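PDB 2VPZ: thiosulfate reductase, which probably reduces sulfur compounds such as polysulfide or thiosulfate, using a molybdenum centre with two molybdopterin guanine dinucleotides and an iron-sulfur cluster. Local coordinates for residues 117-128 against 520-529. Residues are numbered along the deposited sequence; the frame is centred on the assembly and turned at random.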
ATOM      1  N   TRP A 117      35.737  11.179 -54.144  1.00 56.50           N
ATOM      2  CA  TRP A 117      36.478  10.197 -53.337  1.00 57.09           C
ATOM      3  C   TRP A 117      37.914  10.040 -53.853  1.00 57.59           C
ATOM      4  O   TRP A 117      38.870   9.892 -53.072  1.00 57.39           O
ATOM      5  CB  TRP A 117      35.787   8.830 -53.317  1.00 56.82           C
ATOM      6  CG  TRP A 117      34.759   8.726 -52.223  1.00 57.21           C
ATOM      7  CD1 TRP A 117      33.390   8.795 -52.357  1.00 57.20           C
ATOM      8  CD2 TRP A 117      35.012   8.600 -50.808  1.00 56.72           C
ATOM      9  NE1 TRP A 117      32.796   8.721 -51.121  1.00 57.16           N
ATOM     10  CE2 TRP A 117      33.761   8.599 -50.154  1.00 57.38           C
ATOM     11  CE3 TRP A 117      36.181   8.487 -50.030  1.00 56.83           C
ATOM     12  CZ2 TRP A 117      33.638   8.492 -48.740  1.00 57.34           C
ATOM     13  CZ3 TRP A 117      36.072   8.380 -48.621  1.00 56.26           C
ATOM     14  CH2 TRP A 117      34.800   8.382 -47.998  1.00 56.96           C
ATOM     15  N   GLU A 118      38.052  10.075 -55.173  1.00 58.14           N
ATOM     16  CA  GLU A 118      39.334   9.952 -55.867  1.00 58.78           C
ATOM     17  C   GLU A 118      40.261  11.121 -55.509  1.00 58.19           C
ATOM     18  O   GLU A 118      41.402  10.920 -55.062  1.00 57.48           O
ATOM     19  CB  GLU A 118      39.102   9.868 -57.392  1.00 60.92           C
ATOM     20  CG  GLU A 118      38.100   8.761 -57.835  1.00 64.02           C
ATOM     21  CD  GLU A 118      36.632   9.021 -57.388  1.00 66.06           C
ATOM     22  OE1 GLU A 118      36.152  10.168 -57.529  1.00 67.12           O
ATOM     23  OE2 GLU A 118      35.967   8.058 -56.932  1.00 67.03           O
ATOM     24  N   GLU A 119      39.759  12.342 -55.662  1.00 58.29           N
ATOM     25  CA  GLU A 119      40.515  13.559 -55.343  1.00 58.68           C
ATOM     26  C   GLU A 119      40.886  13.689 -53.851  1.00 57.82           C
ATOM     27  O   GLU A 119      42.019  14.084 -53.535  1.00 57.98           O
ATOM     28  CB  GLU A 119      39.775  14.821 -55.817  1.00 60.08           C
ATOM     29  CG  GLU A 119      39.872  15.991 -54.826  1.00 64.46           C
ATOM     30  CD  GLU A 119      40.450  17.285 -55.409  1.00 66.33           C
ATOM     31  OE1 GLU A 119      41.530  17.718 -54.938  1.00 67.11           O
ATOM     32  OE2 GLU A 119      39.829  17.866 -56.328  1.00 67.91           O
ATOM     33  N   ALA A 120      39.961  13.372 -52.944  1.00 56.18           N
ATOM     34  CA  ALA A 120      40.226  13.452 -51.493  1.00 54.95           C
ATOM     35  C   ALA A 120      41.244  12.389 -51.040  1.00 54.39           C
ATOM     36  O   ALA A 120      42.141  12.681 -50.235  1.00 53.17           O
ATOM     37  CB  ALA A 120      38.893  13.302 -50.669  1.00 53.95           C
ATOM     38  N   LEU A 121      41.123  11.172 -51.568  1.00 54.50           N
ATOM     39  CA  LEU A 121      42.048  10.093 -51.232  1.00 54.15           C
ATOM     40  C   LEU A 121      43.492  10.321 -51.769  1.00 54.03           C
ATOM     41  O   LEU A 121      44.461   9.937 -51.110  1.00 54.18           O
ATOM     42  CB  LEU A 121      41.467   8.709 -51.679  1.00 54.37           C
ATOM     43  CG  LEU A 121      40.358   8.117 -50.767  1.00 55.23           C
ATOM     44  CD1 LEU A 121      39.824   6.787 -51.341  1.00 55.89           C
ATOM     45  CD2 LEU A 121      40.890   7.896 -49.332  1.00 54.84           C
ATOM     46  N   ASP A 122      43.632  10.991 -52.924  1.00 54.45           N
ATOM     47  CA  ASP A 122      44.942  11.336 -53.541  1.00 54.60           C
ATOM     48  C   ASP A 122      45.627  12.411 -52.695  1.00 54.42           C
ATOM     49  O   ASP A 122      46.827  12.344 -52.381  1.00 53.85           O
ATOM     50  CB  ASP A 122      44.817  11.919 -54.954  1.00 55.91           C
ATOM     51  CG  ASP A 122      44.561  10.864 -56.048  1.00 56.80           C
ATOM     52  OD1 ASP A 122      44.612   9.662 -55.740  1.00 57.90           O
ATOM     53  OD2 ASP A 122      44.328  11.280 -57.205  1.00 56.77           O
ATOM     54  N   HIS A 123      44.839  13.434 -52.370  1.00 54.56           N
ATOM     55  CA  HIS A 123      45.278  14.559 -51.554  1.00 54.50           C
ATOM     56  C   HIS A 123      45.849  14.067 -50.199  1.00 54.42           C
ATOM     57  O   HIS A 123      46.869  14.590 -49.734  1.00 54.37           O
ATOM     58  CB  HIS A 123      44.119  15.574 -51.354  1.00 54.30           C
ATOM     59  CG  HIS A 123      44.491  16.848 -50.675  1.00 54.20           C
ATOM     60  ND1 HIS A 123      44.450  17.004 -49.326  1.00 55.80           N
ATOM     61  CD2 HIS A 123      44.931  18.015 -51.163  1.00 54.76           C
ATOM     62  CE1 HIS A 123      44.862  18.211 -49.001  1.00 55.24           C
ATOM     63  NE2 HIS A 123      45.162  18.850 -50.108  1.00 54.91           N
ATOM     64  N   ILE A 124      45.229  13.068 -49.570  1.00 54.53           N
ATOM     65  CA  ILE A 124      45.732  12.526 -48.294  1.00 54.70           C
ATOM     66  C   ILE A 124      47.069  11.752 -48.484  1.00 55.96           C
ATOM     67  O   ILE A 124      48.048  12.062 -47.802  1.00 57.02           O
ATOM     68  CB  ILE A 124      44.624  11.635 -47.550  1.00 52.96           C
ATOM     69  CG1 ILE A 124      43.492  12.514 -47.027  1.00 51.30           C
ATOM     70  CG2 ILE A 124      45.284  10.853 -46.385  1.00 51.62           C
ATOM     71  CD1 ILE A 124      42.089  11.862 -47.049  1.00 50.94           C
ATOM     72  N   ALA A 125      47.140  10.782 -49.405  1.00 57.02           N
ATOM     73  CA  ALA A 125      48.400  10.049 -49.680  1.00 58.16           C
ATOM     74  C   ALA A 125      49.576  10.993 -50.084  1.00 59.13           C
ATOM     75  O   ALA A 125      50.703  10.848 -49.584  1.00 58.96           O
ATOM     76  CB  ALA A 125      48.193   8.959 -50.778  1.00 57.89           C
ATOM     77  N   LYS A 126      49.327  11.947 -50.975  1.00 59.72           N
ATOM     78  CA  LYS A 126      50.357  12.912 -51.395  1.00 60.83           C
ATOM     79  C   LYS A 126      50.992  13.601 -50.147  1.00 60.57           C
ATOM     80  O   LYS A 126      52.223  13.615 -49.991  1.00 59.74           O
ATOM     81  CB  LYS A 126      49.758  13.966 -52.354  1.00 62.66           C
ATOM     82  CG  LYS A 126      50.726  14.594 -53.377  1.00 64.92           C
ATOM     83  CD  LYS A 126      51.143  16.020 -52.983  1.00 65.92           C
ATOM     84  CE  LYS A 126      51.367  16.927 -54.208  1.00 66.15           C
ATOM     85  NZ  LYS A 126      50.839  18.322 -54.005  1.00 66.75           N
ATOM     86  N   LYS A 127      50.138  14.131 -49.264  1.00 60.65           N
ATOM     87  CA  LYS A 127      50.515  14.812 -48.004  1.00 59.83           C
ATOM     88  C   LYS A 127      51.219  13.883 -46.997  1.00 59.52           C
ATOM     89  O   LYS A 127      52.201  14.276 -46.342  1.00 59.72           O
ATOM     90  CB  LYS A 127      49.282  15.447 -47.327  1.00 61.05           C
ATOM     91  CG  LYS A 127      48.982  16.901 -47.712  1.00 62.45           C
ATOM     92  CD  LYS A 127      49.895  17.874 -46.952  1.00 63.88           C
ATOM     93  CE  LYS A 127      50.081  19.198 -47.707  1.00 65.02           C
ATOM     94  NZ  LYS A 127      48.787  19.915 -47.988  1.00 65.92           N
ATOM     95  N   MET A 128      50.707  12.659 -46.871  1.00 58.02           N
ATOM     96  CA  MET A 128      51.257  11.647 -45.968  1.00 57.77           C
ATOM     97  C   MET A 128      52.680  11.238 -46.378  1.00 58.17           C
ATOM     98  O   MET A 128      53.544  11.005 -45.518  1.00 57.45           O
ATOM     99  CB  MET A 128      50.359  10.381 -45.926  1.00 56.98           C
ATOM    100  CG  MET A 128      48.967  10.532 -45.296  1.00 55.52           C
ATOM    101  SD  MET A 128      48.132   8.940 -44.961  1.00 53.91           S
ATOM    102  CE  MET A 128      49.182   8.256 -43.636  1.00 52.63           C
ATOM    103  N   TRP A 520      36.719  -0.253 -46.997  1.00 46.30           N
ATOM    104  CA  TRP A 520      36.955   0.304 -48.341  1.00 45.74           C
ATOM    105  C   TRP A 520      37.869   1.549 -48.316  1.00 46.33           C
ATOM    106  O   TRP A 520      38.753   1.685 -49.162  1.00 47.49           O
ATOM    107  CB  TRP A 520      35.630   0.660 -49.042  1.00 45.23           C
ATOM    108  CG  TRP A 520      35.753   1.101 -50.529  1.00 44.71           C
ATOM    109  CD1 TRP A 520      35.653   0.293 -51.639  1.00 44.71           C
ATOM    110  CD2 TRP A 520      36.002   2.436 -51.040  1.00 44.59           C
ATOM    111  NE1 TRP A 520      35.819   1.038 -52.785  1.00 44.09           N
ATOM    112  CE2 TRP A 520      36.031   2.350 -52.453  1.00 44.10           C
ATOM    113  CE3 TRP A 520      36.196   3.694 -50.435  1.00 44.16           C
ATOM    114  CZ2 TRP A 520      36.253   3.483 -53.286  1.00 44.00           C
ATOM    115  CZ3 TRP A 520      36.417   4.833 -51.264  1.00 44.22           C
ATOM    116  CH2 TRP A 520      36.438   4.705 -52.677  1.00 44.55           C
ATOM    117  N   ILE A 521      37.641   2.450 -47.362  1.00 46.29           N
ATOM    118  CA  ILE A 521      38.456   3.667 -47.211  1.00 46.00           C
ATOM    119  C   ILE A 521      39.932   3.283 -46.860  1.00 45.99           C
ATOM    120  O   ILE A 521      40.874   3.858 -47.423  1.00 45.55           O
ATOM    121  CB  ILE A 521      37.840   4.656 -46.112  1.00 45.95           C
ATOM    122  CG1 ILE A 521      36.530   5.288 -46.609  1.00 45.70           C
ATOM    123  CG2 ILE A 521      38.856   5.755 -45.736  1.00 45.71           C
ATOM    124  CD1 ILE A 521      35.636   5.916 -45.507  1.00 44.08           C
ATOM    125  N   ALA A 522      40.117   2.305 -45.974  1.00 46.53           N
ATOM    126  CA  ALA A 522      41.443   1.809 -45.558  1.00 48.23           C
ATOM    127  C   ALA A 522      42.202   1.164 -46.756  1.00 49.32           C
ATOM    128  O   ALA A 522      43.334   1.566 -47.088  1.00 49.41           O
ATOM    129  CB  ALA A 522      41.311   0.792 -44.365  1.00 46.94           C
ATOM    130  N   ARG A 523      41.580   0.187 -47.403  1.00 49.20           N
ATOM    131  CA  ARG A 523      42.150  -0.433 -48.592  1.00 49.89           C
ATOM    132  C   ARG A 523      42.529   0.632 -49.678  1.00 49.66           C
ATOM    133  O   ARG A 523      43.613   0.578 -50.249  1.00 49.71           O
ATOM    134  CB  ARG A 523      41.157  -1.435 -49.192  1.00 50.01           C
ATOM    135  CG  ARG A 523      41.678  -2.232 -50.353  1.00 50.04           C
ATOM    136  CD  ARG A 523      40.753  -3.379 -50.667  1.00 51.33           C
ATOM    137  NE  ARG A 523      40.985  -3.963 -51.990  1.00 54.46           N
ATOM    138  CZ  ARG A 523      40.917  -3.318 -53.152  1.00 55.24           C
ATOM    139  NH1 ARG A 523      40.622  -2.032 -53.193  1.00 57.02           N
ATOM    140  NH2 ARG A 523      41.150  -3.966 -54.289  1.00 56.04           N
ATOM    141  N   GLU A 524      41.639   1.591 -49.939  1.00 49.55           N
ATOM    142  CA  GLU A 524      41.874   2.672 -50.920  1.00 50.20           C
ATOM    143  C   GLU A 524      43.077   3.581 -50.591  1.00 49.83           C
ATOM    144  O   GLU A 524      43.694   4.163 -51.486  1.00 50.54           O
ATOM    145  CB  GLU A 524      40.622   3.515 -51.137  1.00 50.73           C
ATOM    146  CG  GLU A 524      39.525   2.803 -51.903  1.00 52.73           C
ATOM    147  CD  GLU A 524      39.965   2.424 -53.313  1.00 53.39           C
ATOM    148  OE1 GLU A 524      40.485   3.323 -54.015  1.00 53.30           O
ATOM    149  OE2 GLU A 524      39.805   1.240 -53.698  1.00 54.14           O
ATOM    150  N   LEU A 525      43.369   3.740 -49.305  1.00 50.13           N
ATOM    151  CA  LEU A 525      44.513   4.539 -48.861  1.00 50.52           C
ATOM    152  C   LEU A 525      45.756   3.616 -48.888  1.00 51.18           C
ATOM    153  O   LEU A 525      46.859   4.053 -49.241  1.00 50.09           O
ATOM    154  CB  LEU A 525      44.295   5.140 -47.442  1.00 50.00           C
ATOM    155  CG  LEU A 525      43.321   6.337 -47.332  1.00 51.29           C
ATOM    156  CD1 LEU A 525      42.808   6.557 -45.888  1.00 50.44           C
ATOM    157  CD2 LEU A 525      43.994   7.617 -47.886  1.00 50.94           C
ATOM    158  N   GLY A 526      45.543   2.344 -48.540  1.00 51.76           N
ATOM    159  CA  GLY A 526      46.568   1.314 -48.512  1.00 52.20           C
ATOM    160  C   GLY A 526      47.227   0.991 -49.844  1.00 52.58           C
ATOM    161  O   GLY A 526      48.426   0.690 -49.905  1.00 52.89           O
ATOM    162  N   LEU A 527      46.442   1.048 -50.915  1.00 52.80           N
ATOM    163  CA  LEU A 527      46.933   0.838 -52.277  1.00 53.40           C
ATOM    164  C   LEU A 527      47.762   2.103 -52.705  1.00 54.31           C
ATOM    165  O   LEU A 527      48.838   1.963 -53.301  1.00 56.63           O
ATOM    166  CB  LEU A 527      45.768   0.508 -53.268  1.00 52.30           C
ATOM    167  CG  LEU A 527      44.890  -0.747 -53.010  1.00 51.56           C
ATOM    168  CD1 LEU A 527      44.072  -1.135 -54.271  1.00 50.73           C
ATOM    169  CD2 LEU A 527      45.769  -1.939 -52.557  1.00 50.49           C
ATOM    170  N   ARG A 528      47.290   3.296 -52.364  1.00 53.06           N
ATOM    171  CA  ARG A 528      47.988   4.577 -52.619  1.00 51.88           C
ATOM    172  C   ARG A 528      49.374   4.839 -51.842  1.00 52.36           C
ATOM    173  O   ARG A 528      50.095   5.745 -52.271  1.00 51.53           O
ATOM    174  CB  ARG A 528      47.002   5.780 -52.383  1.00 51.35           C
ATOM    175  CG  ARG A 528      46.039   6.208 -53.531  1.00 49.90           C
ATOM    176  CD  ARG A 528      44.720   6.773 -52.967  1.00 49.28           C
ATOM    177  NE  ARG A 528      43.529   6.155 -53.553  1.00 48.82           N
ATOM    178  CZ  ARG A 528      42.840   6.653 -54.571  1.00 49.36           C
ATOM    179  NH1 ARG A 528      43.221   7.792 -55.118  1.00 49.99           N
ATOM    180  NH2 ARG A 528      41.774   6.015 -55.047  1.00 49.08           N
ATOM    181  N   LEU A 529      49.740   4.092 -50.780  1.00 52.58           N
ATOM    182  CA  LEU A 529      51.010   4.242 -49.948  1.00 54.67           C
ATOM    183  C   LEU A 529      52.020   2.990 -49.932  1.00 55.36           C
ATOM    184  O   LEU A 529      52.840   2.832 -48.984  1.00 56.07           O
ATOM    185  CB  LEU A 529      50.668   4.678 -48.462  1.00 54.72           C
ATOM    186  CG  LEU A 529      49.355   5.427 -48.109  1.00 54.96           C
ATOM    187  CD1 LEU A 529      48.990   5.270 -46.605  1.00 54.83           C
ATOM    188  CD2 LEU A 529      49.436   6.918 -48.492  1.00 54.77           C
TER
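Where L121 meets L525, helices 117-128 and 520-528 run in broadly the same direction, crossing at -50° with their axes 9.8 Å apart at closest approach. The packing is knobs-into-holes: L121 is the knob, seated among W520, E524, L525 and R528. Beneath lies a parallel sheet of the molybdopterin oxidoreductase fold: I124, M128 and L525 meet F436 of strand 435-438, while W117 and I124 also touch strand 479-481. A branched leucine suits the hole because its methyls part: CD1 rests on the aliphatic CB of E524, while CD2 meets L525 CD2 at 3.4 Å, the two side chains crossing at about a right angle. I124 CG2 presses on that same L525 methyl. Nearer the start of helix 117-128, W520 turns the edge of its six-membered ring toward the face of W117 in a T-shaped pair, planes at 83°; with chi1 at -173° the ring swings away from the backbone N and out toward W117. W117 CH2 also meets I521 CD1, and its NE1 is hydrogen-bonded to the backbone O of D514. A125, small enough for close approach, puts its CB against R528 CB and L529 CD2. On the outer side R528 lays one guanidinium face over L121 CB and grips E524 side-on. Its NH1 makes a salt bridge to D122 OD1, modelled at 2.4 Å, too short and bent for its exact geometry to be trusted. A leucine in its place would probably leave D122 without its cross-helix counter-charge and the E524 carboxylate freer to turn. In the side-on grip, R528 NE meets the backbone O of E524 and NH2 its OE1, the latter bond nearly straight.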